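PDB 4AW7: beta-porphyranase A from Bacteroides plebeius, which hydrolyses the sulfated red-seaweed polysaccharide porphyran at the linkages between beta-D-galactopyranose and alpha-L-galactopyranose-6-sulfate, releasing mostly disaccharides. Local coordinates for residues Ser492-Ser500 with Leu560-Asp568; Asn356-Leu364 with Ser425-Tyr436. All coordinates share one frame; numbering follows the deposited sequence. Where two conformers were deposited one is given.

Overall arrangement
Both contacts lie in the beta-rich part of the chain, on opposite sides of its centre, their nearest atoms about 31 Å apart, and share no helix or strand. Contact 1 pairs two strands of one sheet through a ladder of backbone hydrogen bonds, trimmed by asparagine and serine side chains; one face is buried and the other reaches the surface. Contact 2 sets helix 359-365 against the hairpin of strands 421-429 and 433-441. No direct hydrogen bond crosses there: offset tyrosines in CH-pi contact and aliphatic side chains do the work, with two waters bridging the polar margin. The side chain of Phe361 lies about 11 Å from that of substrate-binding His47; contact 1 is remote from the annotated sites.

Contact 1: Ser492-Ser500 with Leu560-Asp568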
loop_
_atom_site.group_PDB
_atom_site.type_symbol
_atom_site.label_atom_id
_atom_site.label_comp_id
_atom_site.label_asym_id
_atom_site.label_seq_id
_atom_site.Cartn_x
_atom_site.Cartn_y
_atom_site.Cartn_z
ATOM N N SER A 492 -23.967 -3.010 -16.653
ATOM C CA SER A 492 -24.510 -3.807 -15.562
ATOM C C SER A 492 -23.410 -4.577 -14.837
ATOM O O SER A 492 -22.620 -5.290 -15.461
ATOM C CB SER A 492 -25.514 -4.787 -16.147
ATOM O OG SER A 492 -25.892 -5.783 -15.221
ATOM N N PHE A 493 -23.376 -4.441 -13.513
ATOM C CA PHE A 493 -22.396 -5.131 -12.667
ATOM C C PHE A 493 -23.102 -6.000 -11.648
ATOM O O PHE A 493 -23.698 -5.445 -10.689
ATOM C CB PHE A 493 -21.460 -4.108 -11.990
ATOM C CG PHE A 493 -20.578 -3.389 -12.982
ATOM C CD1 PHE A 493 -21.025 -2.242 -13.605
ATOM C CD2 PHE A 493 -19.332 -3.891 -13.316
ATOM C CE1 PHE A 493 -20.242 -1.577 -14.547
ATOM C CE2 PHE A 493 -18.552 -3.254 -14.238
ATOM C CZ PHE A 493 -19.002 -2.096 -14.863
ATOM N N PRO A 494 -23.007 -7.325 -11.822
ATOM C CA PRO A 494 -23.657 -8.220 -10.863
ATOM C C PRO A 494 -22.741 -8.552 -9.707
ATOM O O PRO A 494 -21.508 -8.626 -9.871
ATOM C CB PRO A 494 -23.941 -9.478 -11.699
ATOM C CG PRO A 494 -22.896 -9.474 -12.747
ATOM C CD PRO A 494 -22.533 -8.057 -13.020
ATOM N N PHE A 495 -23.357 -8.756 -8.547
ATOM C CA PHE A 495 -22.659 -9.164 -7.315
ATOM C C PHE A 495 -23.418 -10.326 -6.696
ATOM O O PHE A 495 -24.644 -10.414 -6.872
ATOM C CB PHE A 495 -22.607 -8.007 -6.325
ATOM C CG PHE A 495 -21.826 -6.841 -6.814
ATOM C CD1 PHE A 495 -22.415 -5.895 -7.626
ATOM C CD2 PHE A 495 -20.487 -6.705 -6.483
ATOM C CE1 PHE A 495 -21.710 -4.834 -8.104
ATOM C CE2 PHE A 495 -19.766 -5.607 -6.980
ATOM C CZ PHE A 495 -20.373 -4.691 -7.776
ATOM N N THR A 496 -22.726 -11.209 -5.991
ATOM C CA THR A 496 -23.323 -12.371 -5.357
ATOM C C THR A 496 -22.861 -12.515 -3.910
ATOM O O THR A 496 -21.803 -12.012 -3.529
ATOM C CB THR A 496 -22.985 -13.653 -6.151
ATOM O OG1 THR A 496 -21.571 -13.892 -6.141
ATOM C CG2 THR A 496 -23.491 -13.568 -7.607
ATOM N N GLY A 497 -23.642 -13.261 -3.125
ATOM C CA GLY A 497 -23.231 -13.615 -1.775
ATOM C C GLY A 497 -23.273 -12.494 -0.756
ATOM O O GLY A 497 -22.664 -12.621 0.290
ATOM N N ILE A 498 -23.963 -11.414 -1.035
ATOM C CA ILE A 498 -23.961 -10.281 -0.122
ATOM C C ILE A 498 -24.755 -10.565 1.133
ATOM O O ILE A 498 -25.896 -11.007 1.084
ATOM C CB ILE A 498 -24.470 -8.998 -0.823
ATOM C CG1 ILE A 498 -23.465 -8.649 -1.997
ATOM C CG2 ILE A 498 -24.711 -7.861 0.217
ATOM C CD1 ILE A 498 -23.509 -7.285 -2.532
ATOM N N GLU A 499 -24.132 -10.365 2.282
ATOM C CA GLU A 499 -24.859 -10.306 3.551
ATOM C C GLU A 499 -25.275 -8.919 3.834
ATOM O O GLU A 499 -24.472 -8.078 4.247
ATOM C CB GLU A 499 -24.032 -10.761 4.731
ATOM C CG GLU A 499 -23.914 -12.204 4.844
ATOM C CD GLU A 499 -23.551 -12.623 6.257
ATOM O OE1 GLU A 499 -24.059 -12.044 7.252
ATOM O OE2 GLU A 499 -22.761 -13.572 6.342
ATOM N N SER A 500 -26.539 -8.617 3.597
ATOM C CA SER A 500 -27.077 -7.302 3.891
ATOM C C SER A 500 -27.494 -7.223 5.350
ATOM O O SER A 500 -27.444 -8.199 6.065
ATOM C CB SER A 500 -28.143 -6.891 2.917
ATOM O OG SER A 500 -28.520 -5.556 3.163
ATOM N N LEU A 560 -29.680 -2.835 -0.353
ATOM C CA LEU A 560 -29.091 -4.116 -0.661
ATOM C C LEU A 560 -29.981 -5.253 -0.169
ATOM O O LEU A 560 -30.587 -5.179 0.900
ATOM C CB LEU A 560 -27.703 -4.268 -0.021
ATOM C CG LEU A 560 -26.661 -3.304 -0.540
ATOM C CD1 LEU A 560 -25.368 -3.461 0.243
ATOM C CD2 LEU A 560 -26.425 -3.487 -2.041
ATOM N N LYS A 561 -29.972 -6.310 -0.939
ATOM C CA LYS A 561 -30.627 -7.566 -0.570
ATOM C C LYS A 561 -29.625 -8.635 -0.202
ATOM O O LYS A 561 -28.451 -8.598 -0.612
ATOM C CB LYS A 561 -31.557 -8.060 -1.689
ATOM C CG LYS A 561 -32.687 -7.037 -2.010
ATOM C CD LYS A 561 -33.573 -6.781 -0.729
ATOM C CE LYS A 561 -34.849 -6.013 -0.957
ATOM N NZ LYS A 561 -35.556 -5.733 0.358
ATOM N N ASN A 562 -30.075 -9.653 0.521
ATOM C CA ASN A 562 -29.202 -10.791 0.784
ATOM C C ASN A 562 -29.021 -11.630 -0.475
ATOM O O ASN A 562 -30.002 -11.994 -1.119
ATOM C CB ASN A 562 -29.800 -11.636 1.907
ATOM C CG ASN A 562 -29.807 -10.911 3.219
ATOM O OD1 ASN A 562 -28.762 -10.409 3.663
ATOM N ND2 ASN A 562 -30.976 -10.777 3.846
ATOM N N GLY A 563 -27.783 -11.913 -0.836
ATOM C CA GLY A 563 -27.481 -12.711 -2.028
ATOM C C GLY A 563 -27.131 -11.824 -3.206
ATOM O O GLY A 563 -26.171 -11.039 -3.180
ATOM N N ASP A 564 -27.881 -11.987 -4.298
ATOM C CA ASP A 564 -27.610 -11.269 -5.561
ATOM C C ASP A 564 -27.993 -9.807 -5.505
ATOM O O ASP A 564 -29.033 -9.445 -4.980
ATOM C CB ASP A 564 -28.423 -11.892 -6.686
ATOM C CG ASP A 564 -27.935 -13.286 -7.070
ATOM O OD1 ASP A 564 -26.946 -13.869 -6.588
ATOM O OD2 ASP A 564 -28.614 -13.860 -7.974
ATOM N N ASN A 565 -27.111 -8.953 -6.022
ATOM C CA ASN A 565 -27.370 -7.549 -6.150
ATOM C C ASN A 565 -26.825 -7.100 -7.490
ATOM O O ASN A 565 -25.938 -7.764 -8.035
ATOM C CB ASN A 565 -26.714 -6.758 -5.026
ATOM C CG ASN A 565 -27.376 -6.992 -3.673
ATOM O OD1 ASN A 565 -28.217 -6.203 -3.262
ATOM N ND2 ASN A 565 -26.981 -8.068 -2.982
ATOM N N ASN A 566 -27.390 -6.018 -8.016
ATOM C CA ASN A 566 -26.927 -5.466 -9.276
ATOM C C ASN A 566 -26.735 -3.970 -9.168
ATOM O O ASN A 566 -27.500 -3.257 -8.494
ATOM C CB ASN A 566 -27.921 -5.767 -10.396
ATOM C CG ASN A 566 -27.208 -6.003 -11.720
ATOM O OD1 ASN A 566 -26.644 -7.080 -11.939
ATOM N ND2 ASN A 566 -27.200 -5.010 -12.567
ATOM N N VAL A 567 -25.672 -3.490 -9.818
ATOM C CA VAL A 567 -25.417 -2.081 -9.943
ATOM C C VAL A 567 -25.417 -1.750 -11.435
ATOM O O VAL A 567 -24.748 -2.426 -12.192
ATOM C CB VAL A 567 -24.097 -1.695 -9.289
ATOM C CG1 VAL A 567 -23.902 -0.221 -9.494
ATOM C CG2 VAL A 567 -24.115 -2.056 -7.810
ATOM N N ASP A 568 -26.178 -0.738 -11.831
ATOM C CA ASP A 568 -26.253 -0.308 -13.232
ATOM C C ASP A 568 -25.812 1.119 -13.281
ATOM O O ASP A 568 -26.275 1.935 -12.489
ATOM C CB ASP A 568 -27.666 -0.531 -13.767
ATOM C CG ASP A 568 -27.996 -1.990 -13.775
ATOM O OD1 ASP A 568 -27.605 -2.700 -14.704
ATOM O OD2 ASP A 568 -28.582 -2.495 -12.785
HETATM O O HOH W 1 -25.898 -14.533 -4.207
HETATM O O HOH W 2 -30.558 -8.864 6.087
#
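Phe493 pairs with Val567, and Phe495 with Asn565, each through two backbone N-H...O bonds; Phe493 N to Val567 O is 2.8 Å. Pro494, which lacks an N-H, suits the intervening non-hydrogen-bonded position opposite Asn566. Further along, Gly497 and Ile498 both face Gly563 in a G1 beta bulge. Gly497 supplies the positive phi (73°), and Gly563 donates its N to Ile498 O at 2.8 Å. Gly563 too suits its place, for at its backbone angles a side chain would clash with the carbonyl O before it. These antiparallel strands form one side of a four-stranded sheet in the C-terminal region, which packs its buried face on the neighbouring sheet through strand 577-589.

On that face the apolar side chains meet: Phe495 CE1 touches Val567 CG2 at 3.7 Å, while Ile498 lies across the amide of Asn565, with CB 3.4 Å from ND2. That amide is buried and well gripped, since OD1 accepts from Lys561 N and from Asn526 while ND2 donates to Lys561 O at 2.8 Å.

Polar side chains close both ends. Asn566 ND2 donates in its amide plane to Ser492 OG (3.1 Å, 166° at hydrogen) and also to Asp568 OD2. At the other end Asn562 OD1 accepts from Ser500 N at 2.9 Å, and Ser500 OG, anti to its own N at chi1 -174°, donates to Leu560 O from above the carbonyl plane.

Contact 2: Asn356-Leu364 with Ser425-Tyr436; sequences NDKKYFFEL and SLYVNYNAGIEY
The rings of Tyr360 and Tyr436 lie nearly parallel, 13° apart, but are displaced so far that they barely overlap, with centroids 5.1 Å apart. CB of Tyr436 instead sits over one face of Tyr360 in a CH-pi contact, 3.8 Å from the ring centroid; the opposite face carries CE of Lys359. Glu363 lies over a face of the Tyr436 ring, its CG 3.7 Å from Tyr436 CE2, and CB of Leu426 meets that ring at its edge. Here a helix packs on a beta hairpin: the short helix 359-365 rests against strands 421-429 and 433-441, with the segment 433-436 running at 27° to the segment 359-364. Tyr436 can reach along the helix because chi1 of -177° sets its ring anti to the backbone N, bringing OH to 3.7 Å from Leu364 CA.

Aliphatic side chains pack beside the rings. Leu426 CD1 presses on the backbone at Tyr360 O (3.3 Å), and its CB meets Leu364 CD2; the branched Ile434 offers CG2 to Tyr360 and CD1 to the carbonyl of Asp357. Helix 293-305 covers the inner side through Leu426 and Leu364.

Asn356 OD1 caps the turn leading into the helix by accepting from Lys358 N. On the solvent side Asp357 is well placed as an acceptor: its OD2 receives a hydrogen bond from each of two waters, one accepting from Ile434 N at 2.9 Å and the other donating to Ile434 O at 2.8 Å.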
loop_
_atom_site.group_PDB
_atom_site.type_symbol
_atom_site.label_atom_id
_atom_site.label_comp_id
_atom_site.label_asym_id
_atom_site.label_seq_id
_atom_site.Cartn_x
_atom_site.Cartn_y
_atom_site.Cartn_z
ATOM N N ASN A 356 17.374 11.737 11.094
ATOM C CA ASN A 356 16.734 12.907 10.491
ATOM C C ASN A 356 15.240 13.023 10.845
ATOM O O ASN A 356 14.687 12.171 11.552
ATOM C CB ASN A 356 17.033 12.993 8.993
ATOM C CG ASN A 356 16.415 11.883 8.183
ATOM O OD1 ASN A 356 15.277 11.457 8.456
ATOM N ND2 ASN A 356 17.116 11.442 7.130
ATOM N N ASP A 357 14.593 14.085 10.365
ATOM C CA ASP A 357 13.236 14.393 10.791
ATOM C C ASP A 357 12.192 13.415 10.252
ATOM O O ASP A 357 11.029 13.512 10.673
ATOM C CB ASP A 357 12.835 15.844 10.450
ATOM C CG ASP A 357 13.430 16.861 11.376
ATOM O OD1 ASP A 357 14.148 16.502 12.347
ATOM O OD2 ASP A 357 13.105 18.052 11.165
ATOM N N LYS A 358 12.577 12.481 9.375
ATOM C CA LYS A 358 11.663 11.389 9.042
ATOM C C LYS A 358 11.256 10.589 10.279
ATOM O O LYS A 358 10.199 9.939 10.284
ATOM C CB LYS A 358 12.227 10.498 7.967
ATOM C CG LYS A 358 12.563 11.205 6.679
ATOM C CD LYS A 358 13.341 10.283 5.752
ATOM C CE LYS A 358 13.946 11.005 4.586
ATOM N NZ LYS A 358 14.630 10.047 3.685
ATOM N N LYS A 359 12.047 10.649 11.344
ATOM C CA LYS A 359 11.681 10.031 12.595
ATOM C C LYS A 359 10.287 10.437 13.061
ATOM O O LYS A 359 9.623 9.655 13.736
ATOM C CB LYS A 359 12.710 10.370 13.701
ATOM C CG LYS A 359 12.648 11.824 14.188
ATOM C CD LYS A 359 13.865 12.241 15.026
ATOM C CE LYS A 359 13.677 13.643 15.552
ATOM N NZ LYS A 359 14.904 14.166 16.255
ATOM N N TYR A 360 9.852 11.655 12.731
ATOM C CA TYR A 360 8.563 12.145 13.234
ATOM C C TYR A 360 7.383 11.381 12.652
ATOM O O TYR A 360 6.345 11.341 13.294
ATOM C CB TYR A 360 8.391 13.650 13.011
ATOM C CG TYR A 360 9.318 14.482 13.872
ATOM C CD1 TYR A 360 9.253 14.391 15.258
ATOM C CD2 TYR A 360 10.207 15.399 13.324
ATOM C CE1 TYR A 360 10.083 15.154 16.088
ATOM C CE2 TYR A 360 11.043 16.180 14.147
ATOM C CZ TYR A 360 10.982 16.020 15.517
ATOM O OH TYR A 360 11.815 16.787 16.298
ATOM N N PHE A 361 7.527 10.754 11.488
ATOM C CA PHE A 361 6.464 9.881 11.017
ATOM C C PHE A 361 6.215 8.769 12.014
ATOM O O PHE A 361 5.082 8.448 12.365
ATOM C CB PHE A 361 6.826 9.280 9.645
ATOM C CG PHE A 361 5.868 8.217 9.192
ATOM C CD1 PHE A 361 4.583 8.519 8.785
ATOM C CD2 PHE A 361 6.267 6.903 9.158
ATOM C CE1 PHE A 361 3.709 7.520 8.409
ATOM C CE2 PHE A 361 5.391 5.881 8.793
ATOM C CZ PHE A 361 4.099 6.198 8.390
ATOM N N PHE A 362 7.304 8.165 12.493
ATOM C CA PHE A 362 7.208 7.089 13.461
ATOM C C PHE A 362 6.822 7.600 14.860
ATOM O O PHE A 362 6.098 6.938 15.593
ATOM C CB PHE A 362 8.471 6.260 13.440
ATOM C CG PHE A 362 8.734 5.648 12.077
ATOM C CD1 PHE A 362 8.011 4.564 11.654
ATOM C CD2 PHE A 362 9.674 6.187 11.231
ATOM C CE1 PHE A 362 8.224 4.017 10.420
ATOM C CE2 PHE A 362 9.910 5.621 9.988
ATOM C CZ PHE A 362 9.182 4.523 9.589
ATOM N N GLU A 363 7.278 8.786 15.227
ATOM C CA GLU A 363 6.847 9.387 16.502
ATOM C C GLU A 363 5.322 9.569 16.516
ATOM O O GLU A 363 4.654 9.223 17.491
ATOM C CB GLU A 363 7.537 10.724 16.730
ATOM C CG GLU A 363 7.311 11.243 18.159
ATOM C CD GLU A 363 8.093 10.391 19.184
ATOM O OE1 GLU A 363 9.276 10.291 19.014
ATOM O OE2 GLU A 363 7.536 9.785 20.149
ATOM N N LEU A 364 4.773 10.058 15.405
ATOM C CA LEU A 364 3.359 10.343 15.327
ATOM C C LEU A 364 2.526 9.087 15.631
ATOM O O LEU A 364 1.466 9.172 16.267
ATOM C CB LEU A 364 3.023 10.848 13.905
ATOM C CG LEU A 364 1.577 11.092 13.526
ATOM C CD1 LEU A 364 1.025 12.255 14.375
ATOM C CD2 LEU A 364 1.429 11.381 12.046
ATOM N N SER A 425 0.552 16.242 16.215
ATOM C CA SER A 425 0.385 16.844 14.903
ATOM C C SER A 425 1.690 16.803 14.135
ATOM O O SER A 425 2.696 17.270 14.638
ATOM C CB SER A 425 -0.049 18.290 15.043
ATOM O OG SER A 425 -0.043 18.931 13.805
ATOM N N LEU A 426 1.633 16.309 12.909
ATOM C CA LEU A 426 2.760 16.298 11.994
ATOM C C LEU A 426 2.345 17.033 10.728
ATOM O O LEU A 426 1.504 16.560 9.945
ATOM C CB LEU A 426 3.215 14.876 11.685
ATOM C CG LEU A 426 4.576 14.740 10.989
ATOM C CD1 LEU A 426 4.983 13.275 11.004
ATOM C CD2 LEU A 426 4.604 15.333 9.576
ATOM N N TYR A 427 2.911 18.224 10.540
ATOM C CA TYR A 427 2.615 19.065 9.393
ATOM C C TYR A 427 3.866 19.149 8.531
ATOM O O TYR A 427 4.918 19.498 9.016
ATOM C CB TYR A 427 2.173 20.470 9.841
ATOM C CG TYR A 427 2.063 21.457 8.691
ATOM C CD1 TYR A 427 1.410 21.121 7.531
ATOM C CD2 TYR A 427 2.604 22.743 8.763
ATOM C CE1 TYR A 427 1.283 21.994 6.458
ATOM C CE2 TYR A 427 2.467 23.631 7.672
ATOM C CZ TYR A 427 1.836 23.231 6.529
ATOM O OH TYR A 427 1.709 24.136 5.474
ATOM N N VAL A 428 3.734 18.789 7.265
ATOM C CA VAL A 428 4.825 18.868 6.301
ATOM C C VAL A 428 4.575 20.074 5.412
ATOM O O VAL A 428 3.642 20.114 4.636
ATOM C CB VAL A 428 4.956 17.593 5.447
ATOM C CG1 VAL A 428 6.165 17.688 4.524
ATOM C CG2 VAL A 428 5.063 16.345 6.321
ATOM N N ASN A 429 5.431 21.072 5.545
ATOM C CA ASN A 429 5.379 22.249 4.661
ATOM C C ASN A 429 6.506 22.139 3.642
ATOM O O ASN A 429 7.644 21.829 4.012
ATOM C CB ASN A 429 5.509 23.498 5.512
ATOM C CG ASN A 429 5.483 24.755 4.680
ATOM O OD1 ASN A 429 6.531 25.205 4.229
ATOM N ND2 ASN A 429 4.288 25.255 4.374
ATOM N N TYR A 430 6.211 22.346 2.363
ATOM C CA TYR A 430 7.254 22.051 1.410
ATOM C C TYR A 430 8.503 22.957 1.568
ATOM O O TYR A 430 9.598 22.446 1.305
ATOM C CB TYR A 430 6.712 21.949 -0.025
ATOM C CG TYR A 430 5.936 20.656 -0.323
ATOM C CD1 TYR A 430 5.603 19.738 0.686
ATOM C CD2 TYR A 430 5.563 20.356 -1.617
ATOM C CE1 TYR A 430 4.925 18.591 0.410
ATOM C CE2 TYR A 430 4.879 19.211 -1.916
ATOM C CZ TYR A 430 4.551 18.329 -0.913
ATOM O OH TYR A 430 3.860 17.197 -1.284
ATOM N N ASN A 431 8.386 24.208 2.018
ATOM C CA ASN A 431 9.594 25.018 2.209
ATOM C C ASN A 431 10.192 24.912 3.613
ATOM O O ASN A 431 11.427 24.961 3.751
ATOM C CB ASN A 431 9.362 26.494 1.823
ATOM C CG ASN A 431 9.280 26.705 0.308
ATOM O OD1 ASN A 431 9.731 25.870 -0.479
ATOM N ND2 ASN A 431 8.698 27.824 -0.095
ATOM N N ALA A 432 9.357 24.756 4.631
ATOM C CA ALA A 432 9.795 24.792 6.019
ATOM C C ALA A 432 10.140 23.417 6.605
ATOM O O ALA A 432 10.807 23.331 7.637
ATOM C CB ALA A 432 8.708 25.484 6.891
ATOM N N GLY A 433 9.726 22.348 5.956
ATOM C CA GLY A 433 9.971 21.019 6.505
ATOM C C GLY A 433 8.887 20.590 7.452
ATOM O O GLY A 433 7.723 20.985 7.343
ATOM N N ILE A 434 9.255 19.705 8.356
ATOM C CA ILE A 434 8.303 19.100 9.280
ATOM C C ILE A 434 8.157 19.915 10.545
ATOM O O ILE A 434 9.147 20.262 11.181
ATOM C CB ILE A 434 8.726 17.644 9.628
ATOM C CG1 ILE A 434 8.564 16.788 8.358
ATOM C CG2 ILE A 434 7.882 17.097 10.790
ATOM C CD1 ILE A 434 9.175 15.382 8.487
ATOM N N GLU A 435 6.902 20.165 10.923
ATOM C CA GLU A 435 6.565 20.732 12.240
ATOM C C GLU A 435 5.780 19.668 13.009
ATOM O O GLU A 435 4.638 19.331 12.627
ATOM C CB GLU A 435 5.735 22.026 12.124
ATOM C CG GLU A 435 5.380 22.695 13.459
ATOM C CD GLU A 435 6.586 23.324 14.148
ATOM O OE1 GLU A 435 7.632 23.537 13.477
ATOM O OE2 GLU A 435 6.486 23.603 15.366
ATOM N N TYR A 436 6.407 19.115 14.030
ATOM C CA TYR A 436 5.813 18.083 14.866
ATOM C C TYR A 436 5.591 18.637 16.250
ATOM O O TYR A 436 6.530 19.129 16.886
ATOM C CB TYR A 436 6.707 16.828 14.937
ATOM C CG TYR A 436 6.034 15.748 15.748
ATOM C CD1 TYR A 436 5.049 14.960 15.182
ATOM C CD2 TYR A 436 6.323 15.563 17.087
ATOM C CE1 TYR A 436 4.400 14.032 15.909
ATOM C CE2 TYR A 436 5.678 14.600 17.837
ATOM C CZ TYR A 436 4.695 13.833 17.229
ATOM O OH TYR A 436 3.992 12.884 17.930
HETATM O O HOH W 3 12.033 19.102 8.901
HETATM O O HOH W 4 11.449 19.700 12.752
#